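Local coordinates for protein basic helix-loop-helix, putative, expressed (Oryza sativa subsp. japonica, PDB 5LW0) that binds ADP-ribose through its macrodomain, the part described here, and probably serves in the ADP-ribosylation signalling linked to DNA repair, at residues T37-S42 with V76-S81; P41-A46 with I189-P194; D110-Q115 with A142-A147. One frame throughout, in Å; residues are numbered along the deposited sequence. Where two conformers were deposited one is given.

Contact 1. Residues T37-S42 with V76-S81; sequences TLAFPS and VLVDLS. With AR6 ([(2R,3S,4R,5R)-5-(6-aminopurin-9-yl)-3,4-dihydroxy-oxolan-2-yl]methyl [hydroxy-[[(2R,3S,4R,5S)-3,4,5-trihydroxyoxolan-2-yl]methoxy]phosphoryl] hydrogen phosphate), chain C.
F40 and L77 meet on one face of the sheet, where strands 37-40 and 74-79 run side by side in parallel, and their side chains cross obliquely. F40 CG sits in the crowded position between the backbone N and the carbonyl carbon (chi1 63°). L77 CA lies over one ring face, offset toward the rim, 4.2 Å from the F40 centroid in a CH-pi contact. L77 CG is anti to its own backbone N, and its CD1 branch comes to 3.7 Å from F40 CE2 and also lies against the amide of S42. The edge-to-face ring of F223 and the side chain of L222, both from helix 208-230, pack against F40 as well. An alanine in place of F40 would probably open a gap beneath that helix and leave L77 CB and CD1 without the ring they rest on.

A39 and V76 point to the other face, and V76 CG2 touches T37 CG2 at 3.9 Å. The backbones are joined by V76 N to L38 O, F40 N to V76 O at 2.9 Å, and V78 N to F40 O at 2.8 Å. At S42 the direct backbone bonding gives way to a water, which accepts from S42 N, donates to V78 O (2.7 Å) and bonds to AR6 O3'.

Just beyond, D79 OD1 accepts from AR6 O2' at 2.7 Å and from L80 N, while OD2 is held by S84 OG. The carboxylate is thus fixed from both ends, and L80 lays CD1 against the adenine, 3.5 Å from AR6 C5. Strand 37-40, helix 52-69 and strand 74-79 form a beta-alpha-beta unit, with the residues at and just after the C-terminal ends of its strands lining the adenosine side of the macrodomain's ADP-ribose pocket.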
loop_
_atom_site.group_PDB
_atom_site.type_symbol
_atom_site.label_atom_id
_atom_site.label_comp_id
_atom_site.label_asym_id
_atom_site.label_seq_id
_atom_site.Cartn_x
_atom_site.Cartn_y
_atom_site.Cartn_z
ATOM N N THR A 37 -1.879 12.020 -3.518
ATOM C CA THR A 37 -2.708 10.886 -3.317
ATOM C C THR A 37 -1.869 9.611 -3.337
ATOM O O THR A 37 -1.070 9.396 -4.244
ATOM C CB THR A 37 -3.808 10.748 -4.403
ATOM O OG1 THR A 37 -4.623 11.932 -4.474
ATOM C CG2 THR A 37 -4.731 9.558 -4.079
ATOM N N LEU A 38 -2.083 8.797 -2.311
ATOM C CA LEU A 38 -1.495 7.470 -2.210
ATOM C C LEU A 38 -2.586 6.422 -2.351
ATOM O O LEU A 38 -3.566 6.481 -1.623
ATOM C CB LEU A 38 -0.868 7.271 -0.790
ATOM C CG LEU A 38 -0.399 5.850 -0.478
ATOM C CD1 LEU A 38 0.787 5.487 -1.339
ATOM C CD2 LEU A 38 -0.046 5.743 1.001
ATOM N N ALA A 39 -2.424 5.521 -3.279
ATOM C CA ALA A 39 -3.271 4.309 -3.339
ATOM C C ALA A 39 -2.481 3.174 -2.721
ATOM O O ALA A 39 -1.293 2.948 -3.075
ATOM C CB ALA A 39 -3.647 3.983 -4.754
ATOM N N PHE A 40 -3.118 2.408 -1.891
ATOM C CA PHE A 40 -2.480 1.289 -1.271
ATOM C C PHE A 40 -3.419 0.110 -1.202
ATOM O O PHE A 40 -4.643 0.269 -0.999
ATOM C CB PHE A 40 -1.945 1.633 0.155
ATOM C CG PHE A 40 -2.987 1.998 1.117
ATOM C CD1 PHE A 40 -3.514 3.255 1.114
ATOM C CD2 PHE A 40 -3.403 1.086 2.131
ATOM C CE1 PHE A 40 -4.487 3.621 2.058
ATOM C CE2 PHE A 40 -4.345 1.438 3.087
ATOM C CZ PHE A 40 -4.877 2.722 3.067
ATOM N N PRO A 41 -2.862 -1.113 -1.273
ATOM C CA PRO A 41 -3.646 -2.304 -1.037
ATOM C C PRO A 41 -3.603 -2.716 0.433
ATOM O O PRO A 41 -2.781 -2.183 1.209
ATOM C CB PRO A 41 -2.889 -3.331 -1.853
ATOM C CG PRO A 41 -1.479 -2.956 -1.633
ATOM C CD PRO A 41 -1.461 -1.431 -1.507
ATOM N N SER A 42 -4.423 -3.698 0.799
ATOM C CA SER A 42 -4.436 -4.197 2.150
ATOM C C SER A 42 -3.208 -5.079 2.385
ATOM O O SER A 42 -3.119 -6.199 1.900
ATOM C CB SER A 42 -5.682 -4.963 2.394
ATOM O OG SER A 42 -5.705 -5.550 3.695
ATOM N N VAL A 76 -6.111 6.274 -0.373
ATOM C CA VAL A 76 -7.135 5.467 -1.066
ATOM C C VAL A 76 -6.746 3.957 -0.931
ATOM O O VAL A 76 -5.710 3.551 -1.392
ATOM C CB VAL A 76 -7.269 5.815 -2.561
ATOM C CG1 VAL A 76 -8.366 4.980 -3.186
ATOM C CG2 VAL A 76 -7.533 7.270 -2.760
ATOM N N LEU A 77 -7.589 3.190 -0.225
ATOM C CA LEU A 77 -7.429 1.759 -0.106
ATOM C C LEU A 77 -8.051 1.090 -1.335
ATOM O O LEU A 77 -9.256 1.278 -1.593
ATOM C CB LEU A 77 -8.040 1.238 1.196
ATOM C CG LEU A 77 -8.078 -0.312 1.350
ATOM C CD1 LEU A 77 -6.670 -0.915 1.465
ATOM C CD2 LEU A 77 -8.916 -0.655 2.530
ATOM N N VAL A 78 -7.273 0.299 -2.038
ATOM C CA VAL A 78 -7.743 -0.334 -3.242
ATOM C C VAL A 78 -7.735 -1.853 -3.115
ATOM O O VAL A 78 -6.852 -2.436 -2.488
ATOM C CB VAL A 78 -6.935 0.092 -4.477
ATOM C CG1 VAL A 78 -7.057 1.595 -4.680
ATOM C CG2 VAL A 78 -5.482 -0.347 -4.367
ATOM N N ASP A 79 -8.730 -2.484 -3.754
ATOM C CA ASP A 79 -8.732 -3.953 -3.917
ATOM C C ASP A 79 -9.409 -4.238 -5.267
ATOM O O ASP A 79 -10.184 -3.420 -5.793
ATOM C CB ASP A 79 -9.425 -4.656 -2.746
ATOM C CG ASP A 79 -8.996 -6.148 -2.588
ATOM O OD1 ASP A 79 -8.076 -6.572 -3.333
ATOM O OD2 ASP A 79 -9.628 -6.899 -1.733
ATOM N N LEU A 80 -9.134 -5.402 -5.811
ATOM C CA LEU A 80 -9.535 -5.710 -7.171
ATOM C C LEU A 80 -11.014 -5.940 -7.340
ATOM O O LEU A 80 -11.558 -5.676 -8.398
ATOM C CB LEU A 80 -8.794 -6.982 -7.617
ATOM C CG LEU A 80 -7.384 -6.825 -8.035
ATOM C CD1 LEU A 80 -6.746 -8.222 -8.075
ATOM C CD2 LEU A 80 -7.405 -6.154 -9.376
ATOM N N SER A 81 -11.654 -6.523 -6.355
ATOM C CA SER A 81 -13.039 -6.941 -6.522
ATOM C C SER A 81 -13.994 -6.149 -5.715
ATOM O O SER A 81 -13.747 -5.860 -4.570
ATOM C CB SER A 81 -13.206 -8.455 -6.148
ATOM O OG SER A 81 -14.593 -8.830 -6.227
HETATM N N1 AR6 C . -4.694 -4.257 -7.493
HETATM C C2 AR6 C . -5.213 -4.018 -6.270
HETATM N N3 AR6 C . -5.197 -4.886 -5.277
HETATM C C4 AR6 C . -4.630 -6.122 -5.446
HETATM C C5 AR6 C . -4.020 -6.470 -6.692
HETATM C C6 AR6 C . -4.066 -5.452 -7.757
HETATM N N6 AR6 C . -3.531 -5.646 -8.938
HETATM N N7 AR6 C . -3.519 -7.786 -6.556
HETATM C C8 AR6 C . -3.771 -8.159 -5.280
HETATM N N9 AR6 C . -4.435 -7.157 -4.596
HETATM P PA AR6 C . -0.897 -9.715 -1.459
HETATM P PB AR6 C . 0.403 -9.845 1.218
HETATM C "C1'" AR6 C . -4.796 -7.098 -3.196
HETATM O O1A AR6 C . -1.071 -11.246 -1.377
HETATM O O1B AR6 C . -0.716 -10.651 1.829
HETATM C C1D AR6 C . 3.432 -11.038 -2.667
HETATM O O1D AR6 C . 3.430 -11.733 -3.896
HETATM C "C2'" AR6 C . -5.262 -8.384 -2.524
HETATM O "O2'" AR6 C . -6.626 -8.756 -2.890
HETATM O O2A AR6 C . -0.375 -9.101 -2.702
HETATM O O2B AR6 C . 1.031 -8.727 1.996
HETATM C C2D AR6 C . 4.905 -10.788 -2.224
HETATM O O2D AR6 C . 5.862 -11.496 -3.112
HETATM C "C3'" AR6 C . -5.042 -8.042 -1.071
HETATM O "O3'" AR6 C . -6.171 -7.322 -0.506
HETATM O O3A AR6 C . 0.018 -9.197 -0.216
HETATM C C3D AR6 C . 4.977 -11.277 -0.804
HETATM O O3D AR6 C . 5.728 -12.524 -0.850
HETATM C "C4'" AR6 C . -3.804 -7.126 -1.098
HETATM O "O4'" AR6 C . -3.592 -6.768 -2.444
HETATM C C4D AR6 C . 3.509 -11.527 -0.383
HETATM O O4D AR6 C . 2.725 -11.729 -1.583
HETATM C "C5'" AR6 C . -2.552 -7.775 -0.562
HETATM O "O5'" AR6 C . -2.374 -9.103 -1.091
HETATM C C5D AR6 C . 2.839 -10.368 0.348
HETATM O O5D AR6 C . 1.575 -10.884 0.823
HETATM O O HOH W 1 -6.418 -4.602 -0.874
#

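Contact 2. Residues P41-A46 with I189-P194; sequences PSISTA and IHVLGP. With AR6 ([(2R,3S,4R,5R)-5-(6-aminopurin-9-yl)-3,4-dihydroxy-oxolan-2-yl]methyl [hydroxy-[[(2R,3S,4R,5S)-3,4,5-trihydroxyoxolan-2-yl]methoxy]phosphoryl] hydrogen phosphate), chain C.
This is a buried loop-to-strand contact: the phosphate-binding turn that follows strand 37-40 packs against V191 of strand 187-192 and against G193 and P194. Two side chains of the turn, I43 and S44, carry it.

I43 CG1 is anti to the carbonyl carbon (chi1 -56°), and the chain runs on to CD1, which approaches V191 CB at 4.1 Å; the two side chains cross at about a right angle. Its other branch, CG2, lies over the backbone of G193, 3.6 Å from the CA. S44 OG closes on the same glycine, 3.2 Å from G193 CA, so a side chain on residue 193 would run into both I43 and S44. Packing is tight at this point because no CB intervenes.

The polar link is a single bond, in which S44 OG donates to P194 O at 2.7 Å. The hydroxyl approaches at 131° to the C=O bond, slightly tilted from the carbonyl plane, and its oxygen also lies against the proline CD. This buried hydroxyl therefore ties the turn to the main chain beyond the strand.

Residues 42-45 form a type II beta turn, with S44 at a positive phi of 81°. S42 OG and T45 OG1 share a hydrogen bond across it, while the hydroxyl of Y219, on helix 208-230, is hydrogen-bonded to the backbone N of I43. The turn and the residue after it offer backbone amides to the ligand: S44 N donates to AR6 O2B at 2.7 Å and A46 N to AR6 O1B at 3.0 Å, both on the same phosphate, PB, with D47 N as a further donor to the ligand. Main-chain N-H groups around the diphosphate are characteristic of the ADP-ribose pocket of macrodomains.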
loop_
_atom_site.group_PDB
_atom_site.type_symbol
_atom_site.label_atom_id
_atom_site.label_comp_id
_atom_site.label_asym_id
_atom_site.label_seq_id
_atom_site.Cartn_x
_atom_site.Cartn_y
_atom_site.Cartn_z
ATOM N N PRO A 41 -2.862 -1.113 -1.273
ATOM C CA PRO A 41 -3.646 -2.304 -1.037
ATOM C C PRO A 41 -3.603 -2.716 0.433
ATOM O O PRO A 41 -2.781 -2.183 1.209
ATOM C CB PRO A 41 -2.889 -3.331 -1.853
ATOM C CG PRO A 41 -1.479 -2.956 -1.633
ATOM C CD PRO A 41 -1.461 -1.431 -1.507
ATOM N N SER A 42 -4.423 -3.698 0.799
ATOM C CA SER A 42 -4.436 -4.197 2.150
ATOM C C SER A 42 -3.208 -5.079 2.385
ATOM O O SER A 42 -3.119 -6.199 1.900
ATOM C CB SER A 42 -5.682 -4.963 2.394
ATOM O OG SER A 42 -5.705 -5.550 3.695
ATOM N N ILE A 43 -2.271 -4.566 3.107
ATOM C CA ILE A 43 -1.044 -5.303 3.389
ATOM C C ILE A 43 -1.260 -6.509 4.268
ATOM O O ILE A 43 -2.032 -6.450 5.222
ATOM C CB ILE A 43 -0.047 -4.355 4.144
ATOM C CG1 ILE A 43 0.216 -3.062 3.350
ATOM C CG2 ILE A 43 1.256 -5.073 4.476
ATOM C CD1 ILE A 43 0.734 -3.267 1.929
ATOM N N SER A 44 -0.678 -7.632 3.844
ATOM C CA SER A 44 -0.605 -8.905 4.647
ATOM C C SER A 44 -1.878 -9.761 4.593
ATOM O O SER A 44 -1.873 -10.832 5.136
ATOM C CB SER A 44 -0.226 -8.646 6.134
ATOM O OG SER A 44 1.106 -8.213 6.258
ATOM N N THR A 45 -2.959 -9.294 3.960
ATOM C CA THR A 45 -4.218 -10.047 4.079
ATOM C C THR A 45 -4.527 -11.065 2.995
ATOM O O THR A 45 -5.592 -11.610 3.008
ATOM C CB THR A 45 -5.431 -9.133 4.236
ATOM O OG1 THR A 45 -5.503 -8.233 3.154
ATOM C CG2 THR A 45 -5.343 -8.354 5.489
ATOM N N ALA A 46 -3.642 -11.293 2.048
ATOM C CA ALA A 46 -3.908 -12.393 1.070
ATOM C C ALA A 46 -2.836 -13.470 1.214
ATOM O O ALA A 46 -2.964 -14.299 2.073
ATOM C CB ALA A 46 -4.023 -11.885 -0.340
ATOM N N ILE A 189 6.042 2.719 -3.194
ATOM C CA ILE A 189 6.538 2.464 -1.871
ATOM C C ILE A 189 6.350 1.001 -1.566
ATOM O O ILE A 189 5.224 0.557 -1.368
ATOM C CB ILE A 189 5.820 3.361 -0.788
ATOM C CG1 ILE A 189 5.898 4.830 -1.169
ATOM C CG2 ILE A 189 6.427 3.061 0.563
ATOM C CD1 ILE A 189 5.088 5.761 -0.265
ATOM N N HIS A 190 7.470 0.248 -1.484
ATOM C CA HIS A 190 7.432 -1.135 -1.105
ATOM C C HIS A 190 7.232 -1.207 0.411
ATOM O O HIS A 190 7.998 -0.614 1.144
ATOM C CB HIS A 190 8.740 -1.810 -1.432
ATOM C CG HIS A 190 9.101 -1.787 -2.885
ATOM N ND1 HIS A 190 8.371 -2.451 -3.845
ATOM C CD2 HIS A 190 10.166 -1.270 -3.519
ATOM C CE1 HIS A 190 8.977 -2.332 -5.021
ATOM N NE2 HIS A 190 10.056 -1.594 -4.856
ATOM N N VAL A 191 6.301 -2.044 0.863
ATOM C CA VAL A 191 5.982 -2.215 2.280
ATOM C C VAL A 191 6.042 -3.699 2.615
ATOM O O VAL A 191 5.514 -4.520 1.823
ATOM C CB VAL A 191 4.547 -1.773 2.559
ATOM C CG1 VAL A 191 4.324 -1.829 4.039
ATOM C CG2 VAL A 191 4.288 -0.393 2.012
ATOM N N LEU A 192 6.662 -4.062 3.713
ATOM C CA LEU A 192 6.681 -5.482 4.138
ATOM C C LEU A 192 5.810 -5.598 5.379
ATOM O O LEU A 192 6.158 -5.082 6.460
ATOM C CB LEU A 192 8.085 -5.963 4.434
ATOM C CG LEU A 192 8.154 -7.466 4.816
ATOM C CD1 LEU A 192 7.674 -8.331 3.690
ATOM C CD2 LEU A 192 9.562 -7.813 5.227
ATOM N N GLY A 193 4.699 -6.322 5.261
ATOM C CA GLY A 193 3.871 -6.532 6.400
ATOM C C GLY A 193 4.262 -7.797 7.172
ATOM O O GLY A 193 5.079 -8.533 6.691
ATOM N N PRO A 194 3.596 -8.051 8.301
ATOM C CA PRO A 194 3.792 -9.326 9.030
ATOM C C PRO A 194 3.270 -10.468 8.282
ATOM O O PRO A 194 2.226 -10.376 7.532
ATOM C CB PRO A 194 2.994 -9.105 10.315
ATOM C CG PRO A 194 1.944 -8.140 9.954
ATOM C CD PRO A 194 2.590 -7.214 8.950
HETATM N N1 AR6 C . -4.694 -4.257 -7.493
HETATM C C2 AR6 C . -5.213 -4.018 -6.270
HETATM N N3 AR6 C . -5.197 -4.886 -5.277
HETATM C C4 AR6 C . -4.630 -6.122 -5.446
HETATM C C5 AR6 C . -4.020 -6.470 -6.692
HETATM C C6 AR6 C . -4.066 -5.452 -7.757
HETATM N N6 AR6 C . -3.531 -5.646 -8.938
HETATM N N7 AR6 C . -3.519 -7.786 -6.556
HETATM C C8 AR6 C . -3.771 -8.159 -5.280
HETATM N N9 AR6 C . -4.435 -7.157 -4.596
HETATM P PA AR6 C . -0.897 -9.715 -1.459
HETATM P PB AR6 C . 0.403 -9.845 1.218
HETATM C "C1'" AR6 C . -4.796 -7.098 -3.196
HETATM O O1A AR6 C . -1.071 -11.246 -1.377
HETATM O O1B AR6 C . -0.716 -10.651 1.829
HETATM C C1D AR6 C . 3.432 -11.038 -2.667
HETATM O O1D AR6 C . 3.430 -11.733 -3.896
HETATM C "C2'" AR6 C . -5.262 -8.384 -2.524
HETATM O "O2'" AR6 C . -6.626 -8.756 -2.890
HETATM O O2A AR6 C . -0.375 -9.101 -2.702
HETATM O O2B AR6 C . 1.031 -8.727 1.996
HETATM C C2D AR6 C . 4.905 -10.788 -2.224
HETATM O O2D AR6 C . 5.862 -11.496 -3.112
HETATM C "C3'" AR6 C . -5.042 -8.042 -1.071
HETATM O "O3'" AR6 C . -6.171 -7.322 -0.506
HETATM O O3A AR6 C . 0.018 -9.197 -0.216
HETATM C C3D AR6 C . 4.977 -11.277 -0.804
HETATM O O3D AR6 C . 5.728 -12.524 -0.850
HETATM C "C4'" AR6 C . -3.804 -7.126 -1.098
HETATM O "O4'" AR6 C . -3.592 -6.768 -2.444
HETATM C C4D AR6 C . 3.509 -11.527 -0.383
HETATM O O4D AR6 C . 2.725 -11.729 -1.583
HETATM C "C5'" AR6 C . -2.552 -7.775 -0.562
HETATM O "O5'" AR6 C . -2.374 -9.103 -1.091
HETATM C C5D AR6 C . 2.839 -10.368 0.348
HETATM O O5D AR6 C . 1.575 -10.884 0.823
#

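Contact 3. Residues D110-Q115 with A142-A147; sequences DITQLQ and AAIYNA. With AR6 ([(2R,3S,4R,5R)-5-(6-aminopurin-9-yl)-3,4-dihydroxy-oxolan-2-yl]methyl [hydroxy-[[(2R,3S,4R,5S)-3,4,5-trihydroxyoxolan-2-yl]methoxy]phosphoryl] hydrogen phosphate), chain C.
The adenine end of the ADP-ribose pocket is formed here, where the loop after strand 104-108 packs against helix 139-148. T112 is the centre of the packing. Its CG2, anti to the carbonyl carbon, reaches the helix backbone, 3.6 Å from A143 O, and also touches I144 CG1; its CB lies 3.7 Å from A147 CB. Beside it I111 CG2 meets I144 CD1 at 4.1 Å, the two side chains crossing at a slant. No hydrogen bond spans the contact, and the small alanines let the loop lie close to the helix.

The polar work is done within the loop. D110 OD1 accepts from T112 OG1 and from T112 N, both coming from the same face above the carboxylate plane, the N-H bond making an Asx turn. D110 OD2 takes Q113 NE2 at 2.8 Å. So held, OD1 also receives AR6 N6 at 2.9 Å in a nearly straight bond (175°), while I111 N donates to AR6 N1 at 3.0 Å. This pair reads the amino group and N1 of adenine, and A143 CB from the helix comes within 3.8 Å of AR6 N6.

Around the contact, I111 and I144 both rest on I125 of strand 124-128, I144 also packs on L152 of helix 150-159, and I111 touches P41, next to strand 37-40.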
loop_
_atom_site.group_PDB
_atom_site.type_symbol
_atom_site.label_atom_id
_atom_site.label_comp_id
_atom_site.label_asym_id
_atom_site.label_seq_id
_atom_site.Cartn_x
_atom_site.Cartn_y
_atom_site.Cartn_z
ATOM N N ASP A 110 -7.723 -2.163 -10.077
ATOM C CA ASP A 110 -6.378 -2.687 -10.169
ATOM C C ASP A 110 -5.448 -1.487 -9.893
ATOM O O ASP A 110 -5.511 -0.457 -10.573
ATOM C CB ASP A 110 -6.163 -3.210 -11.583
ATOM C CG ASP A 110 -4.786 -3.819 -11.808
ATOM O OD1 ASP A 110 -3.844 -3.609 -11.029
ATOM O OD2 ASP A 110 -4.640 -4.503 -12.889
ATOM N N ILE A 111 -4.600 -1.638 -8.888
ATOM C CA ILE A 111 -3.689 -0.596 -8.488
ATOM C C ILE A 111 -2.726 -0.146 -9.575
ATOM O O ILE A 111 -2.133 0.908 -9.484
ATOM C CB ILE A 111 -2.976 -1.001 -7.189
ATOM C CG1 ILE A 111 -2.585 0.237 -6.387
ATOM C CG2 ILE A 111 -1.830 -1.922 -7.430
ATOM C CD1 ILE A 111 -2.124 -0.090 -4.984
ATOM N N THR A 112 -2.521 -1.015 -10.600
ATOM C CA THR A 112 -1.671 -0.670 -11.739
ATOM C C THR A 112 -2.450 -0.076 -12.922
ATOM O O THR A 112 -1.835 0.238 -13.929
ATOM C CB THR A 112 -0.890 -1.896 -12.232
ATOM O OG1 THR A 112 -1.777 -2.841 -12.835
ATOM C CG2 THR A 112 -0.184 -2.562 -11.090
ATOM N N GLN A 113 -3.772 0.103 -12.762
ATOM C CA GLN A 113 -4.590 0.681 -13.806
ATOM C C GLN A 113 -5.590 1.699 -13.232
ATOM O O GLN A 113 -6.763 1.817 -13.714
ATOM C CB GLN A 113 -5.368 -0.413 -14.531
ATOM C CG GLN A 113 -4.484 -1.492 -15.154
ATOM C CD GLN A 113 -5.276 -2.506 -16.007
ATOM O OE1 GLN A 113 -5.677 -2.217 -17.106
ATOM N NE2 GLN A 113 -5.500 -3.673 -15.462
ATOM N N LEU A 114 -5.159 2.476 -12.233
ATOM C CA LEU A 114 -6.079 3.365 -11.625
ATOM C C LEU A 114 -6.561 4.500 -12.562
ATOM O O LEU A 114 -7.685 4.891 -12.456
ATOM C CB LEU A 114 -5.479 3.976 -10.341
ATOM C CG LEU A 114 -5.378 2.943 -9.252
ATOM C CD1 LEU A 114 -4.513 3.479 -8.106
ATOM C CD2 LEU A 114 -6.724 2.469 -8.784
ATOM N N GLN A 115 -5.662 5.098 -13.333
ATOM C CA GLN A 115 -6.043 6.207 -14.233
ATOM C C GLN A 115 -6.776 5.659 -15.454
ATOM O O GLN A 115 -7.908 6.093 -15.760
ATOM C CB GLN A 115 -4.841 7.005 -14.655
ATOM C CG GLN A 115 -5.188 8.115 -15.648
ATOM C CD GLN A 115 -4.038 9.071 -15.854
ATOM O OE1 GLN A 115 -2.934 8.671 -16.258
ATOM N NE2 GLN A 115 -4.282 10.344 -15.602
ATOM N N ALA A 142 3.565 -8.998 -7.859
ATOM C CA ALA A 142 3.713 -9.421 -9.266
ATOM C C ALA A 142 3.115 -8.456 -10.234
ATOM O O ALA A 142 3.709 -8.134 -11.255
ATOM C CB ALA A 142 3.110 -10.799 -9.439
ATOM N N ALA A 143 1.926 -7.964 -9.898
ATOM C CA ALA A 143 1.230 -7.048 -10.764
ATOM C C ALA A 143 1.978 -5.747 -10.962
ATOM O O ALA A 143 2.034 -5.236 -12.053
ATOM C CB ALA A 143 -0.172 -6.781 -10.196
ATOM N N ILE A 144 2.518 -5.170 -9.851
ATOM C CA ILE A 144 3.214 -3.954 -9.930
ATOM C C ILE A 144 4.496 -4.091 -10.754
ATOM O O ILE A 144 4.776 -3.257 -11.595
ATOM C CB ILE A 144 3.456 -3.332 -8.505
ATOM C CG1 ILE A 144 2.102 -2.802 -7.995
ATOM C CG2 ILE A 144 4.474 -2.240 -8.596
ATOM C CD1 ILE A 144 2.099 -2.397 -6.540
ATOM N N TYR A 145 5.287 -5.114 -10.473
ATOM C CA TYR A 145 6.552 -5.280 -11.200
ATOM C C TYR A 145 6.270 -5.547 -12.704
ATOM O O TYR A 145 6.989 -5.044 -13.542
ATOM C CB TYR A 145 7.406 -6.396 -10.571
ATOM C CG TYR A 145 8.322 -5.914 -9.543
ATOM C CD1 TYR A 145 9.472 -5.275 -9.899
ATOM C CD2 TYR A 145 8.056 -6.100 -8.166
ATOM C CE1 TYR A 145 10.382 -4.825 -8.938
ATOM C CE2 TYR A 145 8.949 -5.628 -7.196
ATOM C CZ TYR A 145 10.117 -4.995 -7.608
ATOM O OH TYR A 145 11.010 -4.464 -6.685
ATOM N N ASN A 146 5.214 -6.304 -13.002
ATOM C CA ASN A 146 4.817 -6.572 -14.420
ATOM C C ASN A 146 4.406 -5.336 -15.121
ATOM O O ASN A 146 4.820 -5.091 -16.224
ATOM C CB ASN A 146 3.740 -7.609 -14.487
ATOM C CG ASN A 146 4.271 -9.001 -14.240
ATOM O OD1 ASN A 146 5.472 -9.236 -14.327
ATOM N ND2 ASN A 146 3.383 -9.928 -13.935
ATOM N N ALA A 147 3.696 -4.444 -14.415
ATOM C CA ALA A 147 3.261 -3.214 -15.036
ATOM C C ALA A 147 4.369 -2.218 -15.172
ATOM O O ALA A 147 4.443 -1.492 -16.139
ATOM C CB ALA A 147 2.102 -2.603 -14.262
HETATM N N1 AR6 C . -4.694 -4.257 -7.493
HETATM C C2 AR6 C . -5.213 -4.018 -6.270
HETATM N N3 AR6 C . -5.197 -4.886 -5.277
HETATM C C4 AR6 C . -4.630 -6.122 -5.446
HETATM C C5 AR6 C . -4.020 -6.470 -6.692
HETATM C C6 AR6 C . -4.066 -5.452 -7.757
HETATM N N6 AR6 C . -3.531 -5.646 -8.938
HETATM N N7 AR6 C . -3.519 -7.786 -6.556
HETATM C C8 AR6 C . -3.771 -8.159 -5.280
HETATM N N9 AR6 C . -4.435 -7.157 -4.596
HETATM P PA AR6 C . -0.897 -9.715 -1.459
HETATM P PB AR6 C . 0.403 -9.845 1.218
HETATM C "C1'" AR6 C . -4.796 -7.098 -3.196
HETATM O O1A AR6 C . -1.071 -11.246 -1.377
HETATM O O1B AR6 C . -0.716 -10.651 1.829
HETATM C C1D AR6 C . 3.432 -11.038 -2.667
HETATM O O1D AR6 C . 3.430 -11.733 -3.896
HETATM C "C2'" AR6 C . -5.262 -8.384 -2.524
HETATM O "O2'" AR6 C . -6.626 -8.756 -2.890
HETATM O O2A AR6 C . -0.375 -9.101 -2.702
HETATM O O2B AR6 C . 1.031 -8.727 1.996
HETATM C C2D AR6 C . 4.905 -10.788 -2.224
HETATM O O2D AR6 C . 5.862 -11.496 -3.112
HETATM C "C3'" AR6 C . -5.042 -8.042 -1.071
HETATM O "O3'" AR6 C . -6.171 -7.322 -0.506
HETATM O O3A AR6 C . 0.018 -9.197 -0.216
HETATM C C3D AR6 C . 4.977 -11.277 -0.804
HETATM O O3D AR6 C . 5.728 -12.524 -0.850
HETATM C "C4'" AR6 C . -3.804 -7.126 -1.098
HETATM O "O4'" AR6 C . -3.592 -6.768 -2.444
HETATM C C4D AR6 C . 3.509 -11.527 -0.383
HETATM O O4D AR6 C . 2.725 -11.729 -1.583
HETATM C "C5'" AR6 C . -2.552 -7.775 -0.562
HETATM O "O5'" AR6 C . -2.374 -9.103 -1.091
HETATM C C5D AR6 C . 2.839 -10.368 0.348
HETATM O O5D AR6 C . 1.575 -10.884 0.823
#

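Overall arrangement
All three contacts touch the same ADP-ribose. Contacts 1 and 2 lie in the core; contact 3 lies farther out, with its alanines A143 and A147 partly exposed. Contact 1 is strand pairing within the sheet, with regular backbone bonds and apolar side chains. Contact 2 continues from the same segment, sharing P41 and S42, and joins a turn to a more distant strand of that sheet through one hydroxyl and tight packing on a glycine. Contact 3 sets a loop on a helix by van der Waals packing, with no hydrogen bond between them, its own staying inside the loop or going to adenine. L114 CD1 links it to contact 1, 3.5 Å from A39 CB, and I111 CD1 meets P41.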